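Importin subunit beta-1 (Saccharomyces cerevisiae, PDB 5OWU) carries proteins into the nucleus together with importin alpha, which recognises the classical nuclear localization signal of the cargo. Local coordinates at residues G807-M812 against Q820-D825. Residues are numbered along the deposited sequence; the frame is centred on the assembly and turned at random.
Sequences GDIAAM and QFYGQD
Tyr822 reaches from segment 820-825 to the side of helix 796-812 and meets Ala810 there. Its CG stands anti to its own carbonyl carbon (chi1 -71°), and the ring runs out with the hydroxyl foremost. Ala810 CB comes to the ring obliquely at its outer end, 3.5 Å from Tyr822 CZ and 3.6 Å from Tyr822 CE2. Tyr822 OH lies 2.9 Å from Ala810 N, but the angle is too poor for a hydrogen bond. Tyr822 OH is hydrogen-bonded instead to Ile806 O, just before segment 807-812. Ile809 crosses the tyrosine at about a right angle. Ile809 CG2, anti to the backbone N, lies 3.9 Å from Tyr822 OH, while the end of the side chain leads away; Ile809 also touches Val776 and Ile779. Phe780 meets the tyrosine ring edge-to-face, and Gln858 of helix 842-860 touches the side chains of Tyr822 and Ala810. A leucine in place of Tyr822 would probably leave Ile806 O without this hydroxyl partner and open a gap beside Ala810. Within segment 820-825, Gln824 NE2 is hydrogen-bonded to Phe821 O at 3.1 Å, and Gln824 is the N-cap residue of helix 825-836. The contact joins HEAT repeats 18 and 19 of the importin beta solenoid.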
ATOM      1  N   GLY A 807     -22.499  -4.298 -23.567  1.00 37.13           N
ATOM      2  CA  GLY A 807     -23.496  -3.697 -24.442  1.00 45.87           C
ATOM      3  C   GLY A 807     -22.998  -3.465 -25.860  1.00 46.11           C
ATOM      4  O   GLY A 807     -23.662  -3.845 -26.831  1.00 39.22           O
ATOM      5  N   ASP A 808     -21.834  -2.823 -26.001  1.00 39.40           N
ATOM      6  CA  ASP A 808     -21.327  -2.468 -27.327  1.00 38.16           C
ATOM      7  C   ASP A 808     -21.032  -3.711 -28.157  1.00 38.08           C
ATOM      8  O   ASP A 808     -21.394  -3.788 -29.340  1.00 38.22           O
ATOM      9  CB  ASP A 808     -20.067  -1.613 -27.199  1.00 35.40           C
ATOM     10  CG  ASP A 808     -20.303  -0.318 -26.436  1.00 45.63           C
ATOM     11  OD1 ASP A 808     -21.476   0.071 -26.250  1.00 43.86           O
ATOM     12  OD2 ASP A 808     -19.305   0.318 -26.029  1.00 44.05           O
ATOM     13  N   ILE A 809     -20.363  -4.698 -27.559  1.00 40.15           N
ATOM     14  CA  ILE A 809     -20.113  -5.932 -28.293  1.00 42.48           C
ATOM     15  C   ILE A 809     -21.433  -6.551 -28.722  1.00 47.97           C
ATOM     16  O   ILE A 809     -21.589  -6.971 -29.877  1.00 40.39           O
ATOM     17  CB  ILE A 809     -19.262  -6.902 -27.454  1.00 38.06           C
ATOM     18  CG1 ILE A 809     -17.858  -6.318 -27.264  1.00 36.02           C
ATOM     19  CG2 ILE A 809     -19.183  -8.272 -28.134  1.00 41.35           C
ATOM     20  CD1 ILE A 809     -16.973  -7.091 -26.305  1.00 28.42           C
ATOM     21  N   ALA A 810     -22.424  -6.581 -27.816  1.00 45.09           N
ATOM     22  CA  ALA A 810     -23.739  -7.078 -28.212  1.00 46.76           C
ATOM     23  C   ALA A 810     -24.269  -6.327 -29.431  1.00 48.50           C
ATOM     24  O   ALA A 810     -24.788  -6.938 -30.370  1.00 45.24           O
ATOM     25  CB  ALA A 810     -24.727  -6.955 -27.056  1.00 49.61           C
ATOM     26  N   ALA A 811     -24.147  -4.998 -29.434  1.00 45.49           N
ATOM     27  CA  ALA A 811     -24.691  -4.206 -30.532  1.00 43.04           C
ATOM     28  C   ALA A 811     -23.959  -4.476 -31.838  1.00 53.00           C
ATOM     29  O   ALA A 811     -24.529  -4.292 -32.917  1.00 44.85           O
ATOM     30  CB  ALA A 811     -24.605  -2.719 -30.195  1.00 48.01           C
ATOM     31  N   MET A 812     -22.692  -4.884 -31.768  1.00 47.75           N
ATOM     32  CA  MET A 812     -21.931  -5.108 -32.990  1.00 45.71           C
ATOM     33  C   MET A 812     -22.365  -6.368 -33.728  1.00 52.83           C
ATOM     34  O   MET A 812     -22.123  -6.485 -34.933  1.00 45.60           O
ATOM     35  CB  MET A 812     -20.445  -5.198 -32.670  1.00 34.53           C
ATOM     36  CG  MET A 812     -19.812  -3.870 -32.329  1.00 38.73           C
ATOM     37  SD  MET A 812     -18.097  -4.059 -31.870  1.00 40.04           S
ATOM     38  CE  MET A 812     -17.436  -4.826 -33.346  1.00 38.40           C
ATOM     39  N   GLN A 820     -24.780 -16.894 -27.427  1.00 48.05           N
ATOM     40  CA  GLN A 820     -24.472 -17.907 -26.422  1.00 42.65           C
ATOM     41  C   GLN A 820     -23.829 -17.321 -25.165  1.00 50.46           C
ATOM     42  O   GLN A 820     -23.824 -17.980 -24.118  1.00 43.84           O
ATOM     43  CB  GLN A 820     -23.543 -18.973 -27.008  1.00 46.03           C
ATOM     44  CG  GLN A 820     -22.208 -18.441 -27.525  1.00 45.86           C
ATOM     45  CD  GLN A 820     -22.251 -18.008 -28.981  1.00 43.80           C
ATOM     46  OE1 GLN A 820     -23.322 -17.838 -29.561  1.00 46.24           O
ATOM     47  NE2 GLN A 820     -21.078 -17.820 -29.575  1.00 44.69           N
ATOM     48  N   PHE A 821     -23.247 -16.122 -25.243  1.00 39.79           N
ATOM     49  CA  PHE A 821     -22.653 -15.501 -24.063  1.00 42.97           C
ATOM     50  C   PHE A 821     -23.668 -14.743 -23.215  1.00 44.04           C
ATOM     51  O   PHE A 821     -23.395 -14.475 -22.039  1.00 41.29           O
ATOM     52  CB  PHE A 821     -21.544 -14.532 -24.468  1.00 45.18           C
ATOM     53  CG  PHE A 821     -20.440 -15.178 -25.243  1.00 38.63           C
ATOM     54  CD1 PHE A 821     -19.465 -15.916 -24.596  1.00 42.59           C
ATOM     55  CD2 PHE A 821     -20.388 -15.056 -26.622  1.00 44.88           C
ATOM     56  CE1 PHE A 821     -18.450 -16.528 -25.317  1.00 44.47           C
ATOM     57  CE2 PHE A 821     -19.375 -15.663 -27.350  1.00 41.86           C
ATOM     58  CZ  PHE A 821     -18.409 -16.399 -26.698  1.00 33.40           C
ATOM     59  N   TYR A 822     -24.829 -14.398 -23.772  1.00 41.38           N
ATOM     60  CA  TYR A 822     -25.744 -13.469 -23.115  1.00 47.75           C
ATOM     61  C   TYR A 822     -26.842 -14.159 -22.314  1.00 53.02           C
ATOM     62  O   TYR A 822     -27.749 -13.475 -21.829  1.00 41.93           O
ATOM     63  CB  TYR A 822     -26.351 -12.530 -24.159  1.00 44.70           C
ATOM     64  CG  TYR A 822     -25.321 -11.550 -24.663  1.00 38.81           C
ATOM     65  CD1 TYR A 822     -24.450 -11.895 -25.685  1.00 43.08           C
ATOM     66  CD2 TYR A 822     -25.182 -10.298 -24.075  1.00 43.28           C
ATOM     67  CE1 TYR A 822     -23.486 -11.011 -26.129  1.00 41.76           C
ATOM     68  CE2 TYR A 822     -24.219  -9.408 -24.515  1.00 40.00           C
ATOM     69  CZ  TYR A 822     -23.374  -9.771 -25.537  1.00 37.35           C
ATOM     70  OH  TYR A 822     -22.421  -8.882 -25.978  1.00 43.06           O
ATOM     71  N   GLY A 823     -26.781 -15.478 -22.153  1.00 54.41           N
ATOM     72  CA  GLY A 823     -27.677 -16.198 -21.270  1.00 48.27           C
ATOM     73  C   GLY A 823     -27.047 -16.645 -19.971  1.00 54.52           C
ATOM     74  O   GLY A 823     -27.675 -17.403 -19.222  1.00 53.06           O
ATOM     75  N   GLN A 824     -25.835 -16.196 -19.666  1.00 56.12           N
ATOM     76  CA  GLN A 824     -25.122 -16.673 -18.491  1.00 50.29           C
ATOM     77  C   GLN A 824     -25.610 -15.949 -17.243  1.00 53.16           C
ATOM     78  O   GLN A 824     -25.762 -14.723 -17.240  1.00 45.59           O
ATOM     79  CB  GLN A 824     -23.621 -16.465 -18.668  1.00 47.00           C
ATOM     80  CG  GLN A 824     -23.077 -17.040 -19.955  1.00 48.08           C
ATOM     81  CD  GLN A 824     -21.572 -16.957 -20.016  1.00 48.49           C
ATOM     82  OE1 GLN A 824     -20.872 -17.627 -19.255  1.00 44.86           O
ATOM     83  NE2 GLN A 824     -21.064 -16.117 -20.907  1.00 44.09           N
ATOM     84  N   ASP A 825     -25.847 -16.717 -16.178  1.00 54.62           N
ATOM     85  CA  ASP A 825     -26.278 -16.121 -14.920  1.00 56.20           C
ATOM     86  C   ASP A 825     -25.322 -15.027 -14.473  1.00 51.50           C
ATOM     87  O   ASP A 825     -25.754 -13.985 -13.972  1.00 49.76           O
ATOM     88  CB  ASP A 825     -26.390 -17.188 -13.828  1.00 54.03           C
ATOM     89  CG  ASP A 825     -27.659 -18.017 -13.935  1.00 52.74           C
ATOM     90  OD1 ASP A 825     -28.628 -17.566 -14.581  1.00 55.21           O
ATOM     91  OD2 ASP A 825     -27.691 -19.118 -13.355  1.00 63.82           O
TER